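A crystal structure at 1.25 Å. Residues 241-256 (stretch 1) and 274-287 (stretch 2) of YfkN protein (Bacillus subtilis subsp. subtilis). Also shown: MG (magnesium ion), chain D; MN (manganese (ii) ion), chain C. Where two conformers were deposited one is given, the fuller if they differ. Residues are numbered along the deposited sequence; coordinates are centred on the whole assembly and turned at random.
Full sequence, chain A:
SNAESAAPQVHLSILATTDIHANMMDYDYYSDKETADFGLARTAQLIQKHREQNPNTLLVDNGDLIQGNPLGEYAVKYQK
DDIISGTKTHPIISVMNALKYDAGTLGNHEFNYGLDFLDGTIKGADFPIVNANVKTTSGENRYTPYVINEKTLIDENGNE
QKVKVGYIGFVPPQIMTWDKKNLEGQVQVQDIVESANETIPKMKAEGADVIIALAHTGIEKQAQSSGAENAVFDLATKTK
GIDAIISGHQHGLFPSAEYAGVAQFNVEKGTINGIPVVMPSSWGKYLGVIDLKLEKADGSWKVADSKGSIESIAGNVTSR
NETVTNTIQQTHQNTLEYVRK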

ATOM      1  N   GLY A 241       7.144  34.681   1.951  1.00 14.70           N
ATOM      2  CA  GLY A 241       7.791  34.623   0.654  1.00 14.35           C
ATOM      3  C   GLY A 241       7.468  33.426  -0.227  1.00 12.75           C
ATOM      4  O   GLY A 241       7.863  33.394  -1.356  1.00 13.06           O
ATOM      5  N   ILE A 242       6.750  32.445   0.303  1.00 11.47           N
ATOM      6  CA  ILE A 242       6.313  31.310  -0.506  1.00 11.24           C
ATOM      7  C   ILE A 242       4.995  31.673  -1.166  1.00 10.78           C
ATOM      8  O   ILE A 242       4.051  32.081  -0.512  1.00 12.51           O
ATOM      9  CB  ILE A 242       6.113  30.047   0.341  1.00 12.07           C
ATOM     10  CG1 ILE A 242       7.443  29.622   0.969  1.00 13.47           C
ATOM     11  CG2 ILE A 242       5.520  28.923  -0.520  1.00 10.98           C
ATOM     12  CD1 ILE A 242       7.342  28.471   1.995  1.00 14.17           C
ATOM     13  N   ASP A 243       4.951  31.522  -2.477  1.00 10.25           N
ATOM     14  CA  ASP A 243       3.762  31.856  -3.254  1.00 10.43           C
ATOM     15  C   ASP A 243       2.828  30.688  -3.567  1.00 10.06           C
ATOM     16  O   ASP A 243       1.686  30.902  -3.909  1.00 10.25           O
ATOM     17  CB  ASP A 243       4.170  32.548  -4.548  1.00 11.69           C
ATOM     18  CG  ASP A 243       4.982  33.797  -4.277  1.00 13.07           C
ATOM     19  OD1 ASP A 243       4.455  34.720  -3.635  1.00 14.75           O
ATOM     20  OD2 ASP A 243       6.150  33.828  -4.659  1.00 12.82           O
ATOM     21  N   ALA A 244       3.343  29.465  -3.468  1.00  9.26           N
ATOM     22  CA  ALA A 244       2.559  28.262  -3.762  1.00  9.32           C
ATOM     23  C   ALA A 244       3.209  27.089  -3.067  1.00  8.51           C
ATOM     24  O   ALA A 244       4.415  27.016  -3.015  1.00  9.13           O
ATOM     25  CB  ALA A 244       2.530  28.024  -5.258  1.00 10.28           C
ATOM     26  N   ILE A 245       2.380  26.177  -2.568  1.00  8.47           N
ATOM     27  CA  ILE A 245       2.858  24.978  -1.883  1.00  8.21           C
ATOM     28  C   ILE A 245       2.240  23.721  -2.483  1.00  7.49           C
ATOM     29  O   ILE A 245       1.033  23.588  -2.561  1.00  8.49           O
ATOM     30  CB  ILE A 245       2.535  25.015  -0.369  1.00  8.72           C
ATOM     31  CG1 ILE A 245       3.201  26.230   0.286  1.00  9.96           C
ATOM     32  CG2 ILE A 245       3.000  23.721   0.303  1.00 10.79           C
ATOM     33  CD1 ILE A 245       2.671  26.533   1.722  1.00 11.25           C
ATOM     34  N   ILE A 246       3.102  22.806  -2.897  1.00  7.46           N
ATOM     35  CA  ILE A 246       2.690  21.459  -3.251  1.00  7.88           C
ATOM     36  C   ILE A 246       2.930  20.590  -2.006  1.00  7.49           C
ATOM     37  O   ILE A 246       4.018  20.590  -1.454  1.00  8.06           O
ATOM     38  CB  ILE A 246       3.498  20.898  -4.436  1.00  8.41           C
ATOM     39  CG1 ILE A 246       3.603  21.907  -5.597  1.00  9.04           C
ATOM     40  CG2 ILE A 246       2.908  19.566  -4.902  1.00  9.69           C
ATOM     41  CD1 ILE A 246       2.293  22.504  -6.037  1.00  9.80           C
ATOM     42  N   SER A 247       1.898  19.864  -1.590  0.50  7.62           N
ATOM     43  CA  SER A 247       1.955  19.034  -0.411  0.50  8.51           C
ATOM     44  C   SER A 247       1.746  17.600  -0.855  0.50  7.84           C
ATOM     45  O   SER A 247       1.205  17.314  -1.888  0.50  9.09           O
ATOM     46  CB  SER A 247       0.868  19.485   0.575  0.50  9.46           C
ATOM     47  OG  SER A 247       0.803  18.683   1.739  0.50  7.56           O
ATOM     48  N   GLY A 248       2.205  16.699  -0.024  1.00  8.34           N
ATOM     49  CA  GLY A 248       2.086  15.259  -0.242  1.00  8.55           C
ATOM     50  C   GLY A 248       2.228  14.493   1.073  1.00  7.92           C
ATOM     51  O   GLY A 248       1.778  14.956   2.106  1.00  8.30           O
ATOM     52  N   HIS A 249       2.885  13.344   0.963  1.00  7.58           N
ATOM     53  CA  HIS A 249       3.279  12.469   2.051  1.00  8.18           C
ATOM     54  C   HIS A 249       2.096  11.715   2.670  1.00  8.29           C
ATOM     55  O   HIS A 249       2.180  10.527   2.850  1.00  8.89           O
ATOM     56  CB  HIS A 249       4.099  13.233   3.096  1.00  8.90           C
ATOM     57  CG  HIS A 249       4.641  12.369   4.187  1.00  8.44           C
ATOM     58  ND1 HIS A 249       5.503  11.319   3.948  1.00  8.98           N
ATOM     59  CD2 HIS A 249       4.442  12.403   5.527  1.00  8.61           C
ATOM     60  CE1 HIS A 249       5.811  10.746   5.098  1.00  8.99           C
ATOM     61  NE2 HIS A 249       5.177  11.380   6.069  1.00  9.68           N
ATOM     62  N   GLN A 250       1.017  12.415   3.012  1.00  8.41           N
ATOM     63  CA  GLN A 250      -0.132  11.809   3.692  1.00  8.71           C
ATOM     64  C   GLN A 250      -1.033  10.971   2.782  1.00  8.44           C
ATOM     65  O   GLN A 250      -1.829  10.182   3.258  1.00 10.44           O
ATOM     66  CB  GLN A 250      -0.972  12.878   4.392  1.00  9.43           C
ATOM     67  CG  GLN A 250      -0.412  13.329   5.724  1.00 10.35           C
ATOM     68  CD  GLN A 250      -1.093  14.584   6.250  1.00 10.90           C
ATOM     69  OE1 GLN A 250      -1.616  15.381   5.504  1.00 11.01           O
ATOM     70  NE2 GLN A 250      -1.043  14.760   7.552  1.00 12.46           N
ATOM     71  N   HIS A 251      -0.895  11.139   1.476  1.00  8.26           N
ATOM     72  CA  HIS A 251      -1.745  10.419   0.523  1.00  9.10           C
ATOM     73  C   HIS A 251      -3.232  10.842   0.660  1.00  8.99           C
ATOM     74  O   HIS A 251      -4.127  10.092   0.295  1.00 10.11           O
ATOM     75  CB  HIS A 251      -1.577   8.879   0.642  1.00 10.01           C
ATOM     76  CG  HIS A 251      -0.210   8.362   0.277  1.00 10.06           C
ATOM     77  ND1 HIS A 251       0.007   7.047  -0.060  1.00 11.49           N
ATOM     78  CD2 HIS A 251       1.006   8.966   0.213  1.00 10.35           C
ATOM     79  CE1 HIS A 251       1.286   6.865  -0.341  1.00 11.32           C
ATOM     80  NE2 HIS A 251       1.920   8.008  -0.161  1.00 10.65           N
ATOM     81  N   GLY A 252      -3.465  12.054   1.165  1.00  9.38           N
ATOM     82  CA  GLY A 252      -4.800  12.629   1.290  1.00  9.39           C
ATOM     83  C   GLY A 252      -5.163  13.584   0.165  1.00  9.15           C
ATOM     84  O   GLY A 252      -4.461  13.627  -0.839  1.00  9.20           O
ATOM     85  N   LEU A 253      -6.253  14.339   0.342  1.00  9.56           N
ATOM     86  CA  LEU A 253      -6.714  15.288  -0.646  1.00  9.18           C
ATOM     87  C   LEU A 253      -6.698  16.676  -0.055  1.00  9.50           C
ATOM     88  O   LEU A 253      -7.200  16.879   1.075  1.00 11.00           O
ATOM     89  CB  LEU A 253      -8.162  14.958  -1.102  1.00 10.93           C
ATOM     90  CG  LEU A 253      -8.378  13.554  -1.679  1.00 12.62           C
ATOM     91  CD1 LEU A 253      -9.855  13.439  -2.184  1.00 14.01           C
ATOM     92  CD2 LEU A 253      -7.437  13.244  -2.767  1.00 12.88           C
ATOM     93  N   PHE A 254      -6.224  17.636  -0.812  1.00  8.79           N
ATOM     94  CA  PHE A 254      -6.404  19.030  -0.439  1.00  8.79           C
ATOM     95  C   PHE A 254      -6.443  19.846  -1.717  1.00  8.90           C
ATOM     96  O   PHE A 254      -5.593  19.659  -2.568  1.00  9.25           O
ATOM     97  CB  PHE A 254      -5.319  19.556   0.511  1.00  9.50           C
ATOM     98  CG  PHE A 254      -5.650  20.942   1.021  1.00  9.11           C
ATOM     99  CD1 PHE A 254      -6.420  21.115   2.153  1.00  9.40           C
ATOM    100  CD2 PHE A 254      -5.313  22.049   0.271  1.00  9.47           C
ATOM    101  CE1 PHE A 254      -6.795  22.372   2.580  1.00  9.78           C
ATOM    102  CE2 PHE A 254      -5.683  23.328   0.686  1.00  9.71           C
ATOM    103  CZ  PHE A 254      -6.436  23.492   1.846  1.00 10.56           C
ATOM    104  N   PRO A 255      -7.407  20.751  -1.863  1.00  8.94           N
ATOM    105  CA  PRO A 255      -8.453  21.061  -0.883  1.00 10.36           C
ATOM    106  C   PRO A 255      -9.456  19.950  -0.694  1.00 10.86           C
ATOM    107  O   PRO A 255      -9.598  19.112  -1.530  1.00 12.12           O
ATOM    108  CB  PRO A 255      -9.140  22.298  -1.482  1.00 11.68           C
ATOM    109  CG  PRO A 255      -8.825  22.279  -2.901  1.00 11.60           C
ATOM    110  CD  PRO A 255      -7.461  21.640  -3.030  1.00 10.13           C
ATOM    111  N   SER A 256     -10.115  19.972   0.445  1.00 10.87           N
ATOM    112  CA  SER A 256     -11.267  19.129   0.719  1.00 13.29           C
ATOM    113  C   SER A 256     -12.088  19.747   1.844  1.00 13.94           C
ATOM    114  O   SER A 256     -11.600  20.534   2.645  1.00 13.51           O
ATOM    115  CB  SER A 256     -10.865  17.706   1.065  1.00 16.19           C
ATOM    116  OG  SER A 256     -10.272  17.664   2.315  1.00 19.36           O
ATOM    117  N   GLY A 274      -3.738  32.194   2.956  1.00 10.87           N
ATOM    118  CA  GLY A 274      -3.739  32.953   1.723  1.00 11.19           C
ATOM    119  C   GLY A 274      -2.844  32.412   0.634  1.00 10.92           C
ATOM    120  O   GLY A 274      -2.792  32.978  -0.420  1.00 14.43           O
ATOM    121  N   ILE A 275      -2.156  31.311   0.897  1.00  9.71           N
ATOM    122  CA  ILE A 275      -1.251  30.704  -0.080  1.00  9.76           C
ATOM    123  C   ILE A 275      -1.909  29.468  -0.664  1.00  9.43           C
ATOM    124  O   ILE A 275      -2.391  28.648   0.091  1.00  8.87           O
ATOM    125  CB  ILE A 275       0.062  30.294   0.611  1.00 10.77           C
ATOM    126  CG1 ILE A 275       0.762  31.542   1.168  1.00 13.12           C
ATOM    127  CG2 ILE A 275       0.991  29.534  -0.340  1.00 10.64           C
ATOM    128  CD1 ILE A 275       1.949  31.245   2.074  1.00 14.15           C
ATOM    129  N   PRO A 276      -1.927  29.322  -1.989  1.00  9.23           N
ATOM    130  CA  PRO A 276      -2.539  28.119  -2.566  1.00  8.76           C
ATOM    131  C   PRO A 276      -1.708  26.877  -2.235  1.00  8.15           C
ATOM    132  O   PRO A 276      -0.480  26.906  -2.280  1.00  8.55           O
ATOM    133  CB  PRO A 276      -2.539  28.404  -4.075  1.00  9.54           C
ATOM    134  CG  PRO A 276      -1.461  29.384  -4.290  1.00 10.29           C
ATOM    135  CD  PRO A 276      -1.353  30.203  -3.027  1.00 10.27           C
ATOM    136  N   VAL A 277      -2.422  25.815  -1.894  1.00  8.74           N
ATOM    137  CA  VAL A 277      -1.839  24.537  -1.528  1.00  8.51           C
ATOM    138  C   VAL A 277      -2.628  23.442  -2.220  1.00  8.15           C
ATOM    139  O   VAL A 277      -3.841  23.485  -2.248  1.00  8.49           O
ATOM    140  CB  VAL A 277      -1.968  24.300  -0.007  1.00  8.94           C
ATOM    141  CG1 VAL A 277      -1.402  22.925   0.384  1.00  9.88           C
ATOM    142  CG2 VAL A 277      -1.277  25.426   0.769  1.00 10.16           C
ATOM    143  N   VAL A 278      -1.926  22.462  -2.757  1.00  7.97           N
ATOM    144  CA  VAL A 278      -2.599  21.292  -3.312  1.00  7.72           C
ATOM    145  C   VAL A 278      -1.926  20.015  -2.823  1.00  7.50           C
ATOM    146  O   VAL A 278      -0.721  19.969  -2.643  1.00  8.80           O
ATOM    147  CB  VAL A 278      -2.658  21.328  -4.872  1.00  8.34           C
ATOM    148  CG1 VAL A 278      -3.479  22.545  -5.332  1.00  8.93           C
ATOM    149  CG2 VAL A 278      -1.254  21.333  -5.488  1.00  9.19           C
HETATM  150  N   MSE A 279      -2.737  18.985  -2.633  1.00  7.74           N
HETATM  151  CA  MSE A 279      -2.251  17.651  -2.287  1.00  8.40           C
HETATM  152  C   MSE A 279      -3.044  16.660  -3.132  1.00  8.16           C
HETATM  153  O   MSE A 279      -4.178  16.304  -2.812  1.00  8.40           O
HETATM  154  CB  MSE A 279      -2.430  17.335  -0.797  1.00  9.14           C
HETATM  155  CG  MSE A 279      -1.965  15.916  -0.433  1.00  9.30           C
HETATM  156 SE   MSE A 279      -2.460  15.389   1.367  0.75 12.62          SE
HETATM  157  CE  MSE A 279      -1.323  16.583   2.360  1.00 10.95           C
ATOM    158  N   PRO A 280      -2.433  16.229  -4.224  1.00  8.19           N
ATOM    159  CA  PRO A 280      -3.149  15.391  -5.189  1.00  8.45           C
ATOM    160  C   PRO A 280      -3.015  13.889  -4.947  1.00  9.41           C
ATOM    161  O   PRO A 280      -2.553  13.147  -5.778  1.00  9.13           O
ATOM    162  CB  PRO A 280      -2.527  15.802  -6.523  1.00  9.41           C
ATOM    163  CG  PRO A 280      -1.135  16.163  -6.174  1.00  9.35           C
ATOM    164  CD  PRO A 280      -1.235  16.848  -4.827  1.00  8.90           C
ATOM    165  N   SER A 281      -3.483  13.450  -3.794  1.00  8.92           N
ATOM    166  CA  SER A 281      -3.663  12.029  -3.494  1.00  9.06           C
ATOM    167  C   SER A 281      -2.323  11.276  -3.587  1.00  8.28           C
ATOM    168  O   SER A 281      -1.314  11.740  -3.088  1.00  8.89           O
ATOM    169  CB  SER A 281      -4.740  11.437  -4.436  1.00  9.94           C
ATOM    170  OG  SER A 281      -5.105  10.129  -4.017  1.00 10.89           O
ATOM    171  N   SER A 282      -2.346  10.098  -4.189  1.00  8.68           N
ATOM    172  CA  SER A 282      -1.146   9.294  -4.376  1.00  9.04           C
ATOM    173  C   SER A 282      -1.305   8.483  -5.663  1.00  8.71           C
ATOM    174  O   SER A 282      -2.389   8.374  -6.200  1.00  9.89           O
ATOM    175  CB  SER A 282      -0.893   8.390  -3.171  1.00 10.41           C
ATOM    176  OG  SER A 282      -1.932   7.451  -3.030  1.00 11.48           O
ATOM    177  N   TRP A 283      -0.190   7.971  -6.163  1.00  8.67           N
ATOM    178  CA  TRP A 283      -0.138   7.045  -7.301  1.00  8.74           C
ATOM    179  C   TRP A 283      -0.657   7.623  -8.621  1.00  9.67           C
ATOM    180  O   TRP A 283      -0.988   6.888  -9.532  1.00  9.94           O
ATOM    181  CB  TRP A 283      -0.882   5.734  -6.967  1.00  9.39           C
ATOM    182  CG  TRP A 283      -0.273   4.916  -5.876  1.00  9.90           C
ATOM    183  CD1 TRP A 283       0.635   5.298  -4.964  1.00 10.59           C
ATOM    184  CD2 TRP A 283      -0.569   3.542  -5.605  1.00 10.93           C
ATOM    185  NE1 TRP A 283       0.942   4.240  -4.125  1.00 11.08           N
ATOM    186  CE2 TRP A 283       0.208   3.151  -4.504  1.00 11.34           C
ATOM    187  CE3 TRP A 283      -1.423   2.611  -6.193  1.00 12.63           C
ATOM    188  CZ2 TRP A 283       0.169   1.853  -3.976  1.00 13.44           C
ATOM    189  CZ3 TRP A 283      -1.462   1.329  -5.673  1.00 14.16           C
ATOM    190  CH2 TRP A 283      -0.669   0.965  -4.579  1.00 14.44           C
ATOM    191  N   GLY A 284      -0.730   8.944  -8.702  1.00  9.57           N
ATOM    192  CA  GLY A 284      -1.235   9.604  -9.889  1.00  9.32           C
ATOM    193  C   GLY A 284      -2.747   9.661  -9.992  1.00  9.47           C
ATOM    194  O   GLY A 284      -3.261   9.945 -11.038  1.00  9.46           O
ATOM    195  N   LYS A 285      -3.457   9.420  -8.895  1.00 10.24           N
ATOM    196  CA  LYS A 285      -4.927   9.434  -8.907  1.00 10.11           C
ATOM    197  C   LYS A 285      -5.568  10.817  -9.124  1.00 10.16           C
ATOM    198  O   LYS A 285      -6.707  10.919  -9.540  1.00 10.57           O
ATOM    199  CB  LYS A 285      -5.479   8.776  -7.633  1.00 11.48           C
ATOM    200  CG  LYS A 285      -5.184   7.266  -7.540  1.00 13.73           C
ATOM    201  CD  LYS A 285      -5.557   6.696  -6.168  1.00 16.39           C
ATOM    202  CE  LYS A 285      -5.222   5.207  -6.040  1.00 18.53           C
ATOM    203  NZ  LYS A 285      -5.611   4.732  -4.681  1.00 20.09           N
ATOM    204  N   TYR A 286      -4.801  11.861  -8.844  1.00  9.67           N
ATOM    205  CA  TYR A 286      -5.216  13.244  -9.030  1.00  9.19           C
ATOM    206  C   TYR A 286      -4.014  14.028  -9.550  1.00  8.57           C
ATOM    207  O   TYR A 286      -2.873  13.636  -9.323  1.00  9.26           O
ATOM    208  CB  TYR A 286      -5.648  13.851  -7.699  1.00 10.13           C
ATOM    209  CG  TYR A 286      -7.026  13.474  -7.222  1.00 10.65           C
ATOM    210  CD1 TYR A 286      -8.063  14.384  -7.282  1.00 11.38           C
ATOM    211  CD2 TYR A 286      -7.279  12.227  -6.688  1.00 11.40           C
ATOM    212  CE1 TYR A 286      -9.339  14.050  -6.827  1.00 12.87           C
ATOM    213  CE2 TYR A 286      -8.548  11.889  -6.235  1.00 12.55           C
ATOM    214  CZ  TYR A 286      -9.558  12.804  -6.312  1.00 13.39           C
ATOM    215  OH  TYR A 286     -10.817  12.465  -5.862  1.00 16.62           O
ATOM    216  N   LEU A 287      -4.293  15.118 -10.248  1.00  8.77           N
ATOM    217  CA  LEU A 287      -3.296  16.126 -10.591  1.00  8.66           C
ATOM    218  C   LEU A 287      -3.594  17.381  -9.762  1.00  8.86           C
ATOM    219  O   LEU A 287      -4.737  17.800  -9.651  1.00  9.62           O
ATOM    220  CB  LEU A 287      -3.404  16.483 -12.066  1.00  9.28           C
ATOM    221  CG  LEU A 287      -2.360  17.478 -12.577  1.00  9.72           C
ATOM    222  CD1 LEU A 287      -0.978  16.849 -12.525  1.00  9.89           C
ATOM    223  CD2 LEU A 287      -2.713  17.930 -13.995  1.00 11.16           C
TER
HETATM  224 MG    MG D 403       6.310  10.232   1.947  1.00  8.74          MG
HETATM  225 MN    MN C 402       4.158   8.228  -0.117  1.00  9.50          MN
HETATM  226  O   HOH W   1       4.162   9.074   1.918  1.00  9.99           O
HETATM  227  O   HOH W   2       0.208  12.566  -0.832  1.00  9.20           O
HETATM  228  O   HOH W   3      -4.242   8.462  -1.950  1.00 15.90           O
HETATM  229  O   HOH W   4       4.564   6.443   1.184  1.00 11.75           O

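Strand 275-280 of stretch 2 is flanked by two strands of stretch 1. The strand that begins at Ala 244 runs parallel to it, at 18°. The short strand 253-254 pairs with it antiparallel. Stretch 1 therefore reverses direction in the loop between them and meets the same strand twice.

Three hydrogen bonds tie the parallel pair. Ile 245 N donates to Pro 276 O (3.0 Å), Val 278 N donates to Ile 245 O (3.2 Å), and Ser 247 N donates to Val 278 O (2.8 Å). Pro 276 has no amide hydrogen, but its carbonyl still serves as an acceptor. On the antiparallel side, Phe 254 and Met 279 form a reciprocal pair. Phe 254 N donates to Met 279 O at 3.2 Å, and Met 279 N to Phe 254 O at 2.9 Å. Ser 281 N adds a weak bond to Gly 252 O (3.1 Å).

The side chains alternate between the faces of the sheet. Ile 245, Val 277, Phe 254 and Met 279 share one face. Val 277 CG2 lies 4.0 Å from Ile 245 CB, and Val 277 CB lies 3.9 Å from Phe 254 CE2. Ile 245 also meets Ile 275 on this face, with Ile 245 CD1 and Ile 275 CG2 4.0 Å apart. These branched and aromatic groups suit an apolar layer. Met 279, a selenomethionine, has the largest area covered by the other stretch. The side chain is long, and Met 279 CE lies 3.1 Å from Ser 247 OG and 3.4 Å from Gln 250 OE1. Gly 252 leaves room here: a CB on it would sit 3.4 Å from Met 279 SE, a tight fit.

Ile 246, Val 278, Leu 253 and Pro 280 occupy the other face. Ile 246 CD1 packs on Val 278 CG2 at 3.8 Å. Leu 253 CD2 sits over a face of the Tyr 286 ring, 3.9 Å from Tyr 286 CE2.

The loop contacts are more polar. Ser 282 CB lies over the His 251 ring, 3.5 Å from His 251 ND1, in a CH-pi contact. A small side chain fits closely there. Water 2 links His 251 N (2.9 Å) to Ser 281 O (2.8 Å). Water 3 joins His 251 O (2.8 Å) to Ser 281 OG (2.8 Å) and Ser 282 OG (2.7 Å). His 251 also binds manganese through NE2 (2.2 Å to MN), while His 249 ND1 binds magnesium (2.4 Å to MG). Water 1 bridges the two metals.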